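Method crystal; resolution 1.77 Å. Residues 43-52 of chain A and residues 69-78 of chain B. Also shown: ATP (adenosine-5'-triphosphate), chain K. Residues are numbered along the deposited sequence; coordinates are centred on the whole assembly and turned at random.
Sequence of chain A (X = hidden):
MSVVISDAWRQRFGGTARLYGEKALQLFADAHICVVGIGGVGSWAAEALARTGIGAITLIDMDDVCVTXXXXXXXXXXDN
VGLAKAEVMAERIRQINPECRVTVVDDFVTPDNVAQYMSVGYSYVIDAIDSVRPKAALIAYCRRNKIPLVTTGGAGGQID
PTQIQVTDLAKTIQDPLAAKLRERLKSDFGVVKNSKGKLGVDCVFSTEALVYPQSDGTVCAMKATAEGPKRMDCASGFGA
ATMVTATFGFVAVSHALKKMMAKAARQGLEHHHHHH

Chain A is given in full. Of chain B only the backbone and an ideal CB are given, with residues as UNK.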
# COMPACT_ATOMS: atom_id res chain seq x y z
N SER A 43 10.65 0.71 -0.62
CA SER A 43 10.50 -0.74 -0.68
C SER A 43 9.12 -1.12 -1.26
O SER A 43 9.02 -2.05 -2.06
CB SER A 43 10.73 -1.37 0.70
OG SER A 43 9.71 -1.06 1.63
N TRP A 44 8.07 -0.38 -0.91
CA TRP A 44 6.74 -0.62 -1.45
C TRP A 44 6.62 -0.18 -2.90
O TRP A 44 5.90 -0.80 -3.69
CB TRP A 44 5.69 0.09 -0.61
CG TRP A 44 5.81 -0.24 0.86
CD1 TRP A 44 6.56 0.45 1.79
CD2 TRP A 44 5.26 -1.36 1.55
NE1 TRP A 44 6.46 -0.17 3.03
CE2 TRP A 44 5.68 -1.27 2.91
CE3 TRP A 44 4.43 -2.41 1.17
CZ2 TRP A 44 5.32 -2.21 3.86
CZ3 TRP A 44 4.03 -3.33 2.16
CH2 TRP A 44 4.49 -3.23 3.46
N ALA A 45 7.29 0.91 -3.27
CA ALA A 45 7.33 1.28 -4.68
C ALA A 45 7.89 0.13 -5.51
O ALA A 45 7.36 -0.21 -6.57
CB ALA A 45 8.17 2.55 -4.87
N ALA A 46 8.98 -0.48 -5.03
CA ALA A 46 9.62 -1.56 -5.78
C ALA A 46 8.67 -2.73 -5.95
O ALA A 46 8.53 -3.30 -7.05
CB ALA A 46 10.88 -2.01 -5.06
N GLU A 47 8.01 -3.09 -4.87
CA GLU A 47 7.00 -4.13 -4.88
C GLU A 47 5.92 -3.83 -5.90
O GLU A 47 5.51 -4.71 -6.66
CB GLU A 47 6.40 -4.23 -3.47
CG GLU A 47 5.25 -5.24 -3.33
CD GLU A 47 5.70 -6.65 -2.98
OE1 GLU A 47 6.92 -6.87 -2.84
OE2 GLU A 47 4.82 -7.55 -2.83
N ALA A 48 5.40 -2.60 -5.89
CA ALA A 48 4.33 -2.26 -6.81
C ALA A 48 4.80 -2.33 -8.26
O ALA A 48 4.06 -2.82 -9.14
CB ALA A 48 3.80 -0.87 -6.48
N LEU A 49 6.03 -1.88 -8.54
CA LEU A 49 6.57 -1.96 -9.89
C LEU A 49 6.61 -3.39 -10.36
O LEU A 49 6.13 -3.70 -11.46
CB LEU A 49 7.98 -1.35 -9.94
CG LEU A 49 8.09 0.14 -9.73
CD1 LEU A 49 9.55 0.51 -9.52
CD2 LEU A 49 7.47 0.88 -10.92
N ALA A 50 7.16 -4.28 -9.53
CA ALA A 50 7.21 -5.69 -9.89
C ALA A 50 5.82 -6.27 -10.14
O ALA A 50 5.62 -7.05 -11.08
CB ALA A 50 7.93 -6.48 -8.80
N ARG A 51 4.84 -5.92 -9.29
CA ARG A 51 3.50 -6.49 -9.40
C ARG A 51 2.67 -5.85 -10.50
O ARG A 51 1.54 -6.29 -10.73
CB ARG A 51 2.76 -6.38 -8.05
CG ARG A 51 3.39 -7.26 -6.95
CD ARG A 51 2.47 -7.58 -5.74
NE ARG A 51 3.15 -8.41 -4.73
CZ ARG A 51 3.32 -9.72 -4.83
NH1 ARG A 51 2.80 -10.36 -5.86
NH2 ARG A 51 3.96 -10.39 -3.88
N THR A 52 3.19 -4.83 -11.19
CA THR A 52 2.51 -4.25 -12.34
C THR A 52 3.24 -4.55 -13.65
O THR A 52 3.08 -3.81 -14.62
CB THR A 52 2.32 -2.75 -12.12
OG1 THR A 52 1.88 -2.54 -10.78
CG2 THR A 52 1.24 -2.17 -13.05
N UNK B 69 -2.94 -14.17 -9.01
CA UNK B 69 -2.95 -13.23 -7.89
C UNK B 69 -1.75 -12.27 -7.88
O UNK B 69 -1.75 -11.31 -7.10
CB UNK B 69 -2.98 -14.01 -6.57
N UNK B 70 -0.75 -12.51 -8.72
CA UNK B 70 0.53 -11.83 -8.63
C UNK B 70 0.41 -10.32 -8.77
O UNK B 70 1.19 -9.58 -8.17
CB UNK B 70 1.48 -12.37 -9.70
N UNK B 71 -0.56 -9.85 -9.55
CA UNK B 71 -0.65 -8.42 -9.78
C UNK B 71 -1.10 -7.63 -8.57
O UNK B 71 -0.97 -6.41 -8.60
CB UNK B 71 -1.61 -8.15 -10.94
N UNK B 72 -1.65 -8.27 -7.52
CA UNK B 72 -2.29 -7.48 -6.48
C UNK B 72 -2.31 -8.06 -5.07
O UNK B 72 -2.96 -7.47 -4.22
CB UNK B 72 -3.74 -7.21 -6.90
N UNK B 73 -1.62 -9.17 -4.75
CA UNK B 73 -1.70 -9.82 -3.45
C UNK B 73 -0.30 -10.08 -2.89
O UNK B 73 0.58 -10.62 -3.58
CB UNK B 73 -2.48 -11.13 -3.56
N UNK B 74 -0.07 -9.66 -1.65
CA UNK B 74 1.30 -9.63 -1.14
C UNK B 74 1.90 -11.03 -0.99
O UNK B 74 3.12 -11.17 -0.99
CB UNK B 74 1.34 -8.91 0.21
N UNK B 75 1.07 -12.05 -0.84
CA UNK B 75 1.52 -13.42 -0.66
C UNK B 75 1.73 -14.17 -1.97
O UNK B 75 2.14 -15.34 -1.94
CB UNK B 75 0.51 -14.18 0.20
N UNK B 76 1.45 -13.54 -3.10
CA UNK B 76 1.48 -14.21 -4.40
C UNK B 76 2.92 -14.17 -4.89
O UNK B 76 3.41 -13.16 -5.42
CB UNK B 76 0.53 -13.55 -5.40
N UNK B 77 3.64 -15.25 -4.61
CA UNK B 77 5.03 -15.44 -4.98
C UNK B 77 5.13 -16.81 -5.63
O UNK B 77 4.34 -17.71 -5.32
CB UNK B 77 5.96 -15.32 -3.77
N UNK B 78 6.15 -16.98 -6.46
CA UNK B 78 6.33 -18.22 -7.21
C UNK B 78 6.22 -19.44 -6.31
O UNK B 78 5.54 -20.42 -6.64
CB UNK B 78 7.69 -18.22 -7.92
PG ATP K . -9.71 -14.82 -8.13
O1G ATP K . -9.30 -14.64 -9.57
O2G ATP K . -9.05 -15.98 -7.42
O3G ATP K . -11.20 -14.69 -7.90
PB ATP K . -9.33 -13.16 -5.85
O1B ATP K . -10.79 -13.37 -5.51
O2B ATP K . -8.22 -13.74 -5.00
O3B ATP K . -9.09 -13.53 -7.40
PA ATP K . -9.55 -10.54 -4.85
O1A ATP K . -10.97 -10.16 -5.26
O2A ATP K . -8.49 -9.47 -4.82
O3A ATP K . -9.05 -11.59 -5.95
O5' ATP K . -9.55 -11.36 -3.44
C5' ATP K . -10.73 -11.64 -2.67
C4' ATP K . -10.53 -12.59 -1.47
O4' ATP K . -11.69 -12.66 -0.59
C3' ATP K . -10.26 -14.02 -1.92
O3' ATP K . -9.03 -14.53 -1.37
C2' ATP K . -11.44 -14.81 -1.37
O2' ATP K . -11.09 -16.15 -1.05
C1' ATP K . -11.87 -14.03 -0.14
N9 ATP K . -13.24 -14.45 0.30
C8 ATP K . -14.30 -14.52 -0.54
N7 ATP K . -15.43 -14.95 0.09
C5 ATP K . -15.09 -15.18 1.36
C6 ATP K . -15.83 -15.64 2.54
N6 ATP K . -17.13 -15.94 2.41
N1 ATP K . -15.20 -15.77 3.70
C2 ATP K . -13.88 -15.50 3.81
N3 ATP K . -13.13 -15.07 2.77
C4 ATP K . -13.66 -14.88 1.52

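Chain A offers a helix, and R51(A) reaches into the loop of chain B. Its NE is already salt-bridged to E47(A) OE2 at 2.7 Å; NH1 turns to the loop, while R51(A) NH2 is shared between the loop and a weak bond to E47(A) OE2 at 3.1 Å. Most of what receives them in chain B is backbone, so many positions are only loosely specified by chain A.

At position 69 the ideal CB has no atom of chain A within reach, but the ATP phosphates lie on that side. Small or polar side chains would suit. The residue is N69(B), whose ND2 comes within 3.8 Å of ATP O2B.

Position 70 contributes its carbonyl first: R51(A) NH1 donates to O of this residue at 2.9 Å. The CA-to-CB bond points sideways, and the ideal CB lies 4.5 Å from R51(A) NH1, so a small or medium side chain could rest beside the guanidinium. T70(B) fills the place, its CG2 4.1 Å from R51(A) NH1.

At position 71 the backbone passes close to R51(A), CA lying 3.2 Å from R51(A) O in a CA-H...O contact. The ideal CB is 3.7 Å from that same oxygen, yet CA-to-CB points away overall. Various side chains could leave in that direction, and a polar one is plausible. The residue is N71(B). N71(B) O and T52(A) OG1 both accept from water 1, at 2.8 and 2.7 Å, so the water joins the chains.

Position 72 points away from chain A, and the ATP phosphates lie beyond it; a long, positively charged side chain would be favoured. R72(B) supplies it, NH2 donating to ATP O3A at 2.6 Å. NH1 of R72(B) donates to N71(B) OD1 at 2.9 Å.

Position 73 also points away, and a donor of moderate length could reach the nucleotide. Q73(B) does so, with NE2 donating to ATP O2B at 3.0 Å. Its carbonyl O lies over one face of the R51(A) guanidinium, 3.1 Å from CZ, and also accepts from N of position 76, closing a type I turn.

At position 74 CA-to-CB points sideways. The ideal CB is 4.8 Å from E47(A) OE2, and the ring of W44(A) lies farther along, so an extended aliphatic side chain would suit. I74(B), with chi1 and chi2 both t, sends CD1 to 4.4 Å from W44(A) CZ3, an apolar contact, while CG1 lies 4.1 Å from E47(A) OE2.

At position 75 CA-to-CB points away and nothing of chain A lies within 5.5 Å of the ideal CB, so polar, aromatic or aliphatic side chains would all do as far as chain A is concerned. H75(B) bonds through NE2 elsewhere in the structure.

At position 76 the ideal CB sits 3.9 Å from R51(A) NH1, which favours a small side chain. A76(B) is small, and its carbonyl O accepts from R51(A) NH1 at 2.9 Å and from NH2 at 3.2 Å.

Position 77 points sideways, its ideal CB 5.3 Å from R51(A) NH2; a branched or flexible chain could bend back. L77(B) does, bringing CD2 to 3.5 Å from R51(A) NH2.

Position 78 is out of reach and permissive. R78(B) is exposed and poorly ordered.

Chain B (69-78) NTNRQIHALR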
# COMPACT_ATOMS: atom_id res chain seq x y z
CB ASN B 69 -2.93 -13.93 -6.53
CG ASN B 69 -4.09 -14.88 -6.28
OD1 ASN B 69 -3.99 -15.72 -5.38
ND2 ASN B 69 -5.19 -14.77 -7.02
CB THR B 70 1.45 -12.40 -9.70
OG1 THR B 70 1.66 -13.79 -9.40
CG2 THR B 70 2.77 -11.67 -9.77
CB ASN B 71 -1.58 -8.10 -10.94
CG ASN B 71 -3.03 -8.51 -10.66
OD1 ASN B 71 -3.29 -9.56 -10.08
ND2 ASN B 71 -3.99 -7.65 -11.07
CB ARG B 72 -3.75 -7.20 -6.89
CG ARG B 72 -4.58 -8.48 -6.87
CD ARG B 72 -5.76 -8.40 -7.79
NE ARG B 72 -6.70 -9.50 -7.65
CZ ARG B 72 -6.60 -10.67 -8.27
NH1 ARG B 72 -5.59 -10.94 -9.08
NH2 ARG B 72 -7.53 -11.59 -8.08
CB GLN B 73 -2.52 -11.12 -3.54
CG GLN B 73 -3.88 -10.85 -4.18
CD GLN B 73 -4.86 -12.02 -4.16
OE1 GLN B 73 -4.73 -12.97 -3.40
NE2 GLN B 73 -5.87 -11.93 -4.98
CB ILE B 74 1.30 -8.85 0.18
CG1 ILE B 74 2.75 -8.49 0.59
CG2 ILE B 74 0.61 -9.64 1.25
CD1 ILE B 74 2.86 -7.60 1.77
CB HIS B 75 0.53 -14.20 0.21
CG HIS B 75 -0.88 -14.07 -0.27
ND1 HIS B 75 -1.29 -14.48 -1.53
CD2 HIS B 75 -1.96 -13.51 0.32
CE1 HIS B 75 -2.57 -14.18 -1.68
NE2 HIS B 75 -2.99 -13.59 -0.57
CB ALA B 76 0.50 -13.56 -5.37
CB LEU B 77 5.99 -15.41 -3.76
CG LEU B 77 5.97 -14.19 -2.85
CD1 LEU B 77 6.89 -14.38 -1.62
CD2 LEU B 77 6.39 -12.96 -3.64
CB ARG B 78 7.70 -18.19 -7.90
CG ARG B 78 8.05 -19.39 -8.73
CD ARG B 78 9.51 -19.35 -9.11
NE ARG B 78 9.88 -20.54 -9.87
CZ ARG B 78 11.03 -20.69 -10.51
NH1 ARG B 78 11.94 -19.73 -10.46
NH2 ARG B 78 11.27 -21.80 -11.19
O HOH W 1 -0.19 -3.99 -9.86
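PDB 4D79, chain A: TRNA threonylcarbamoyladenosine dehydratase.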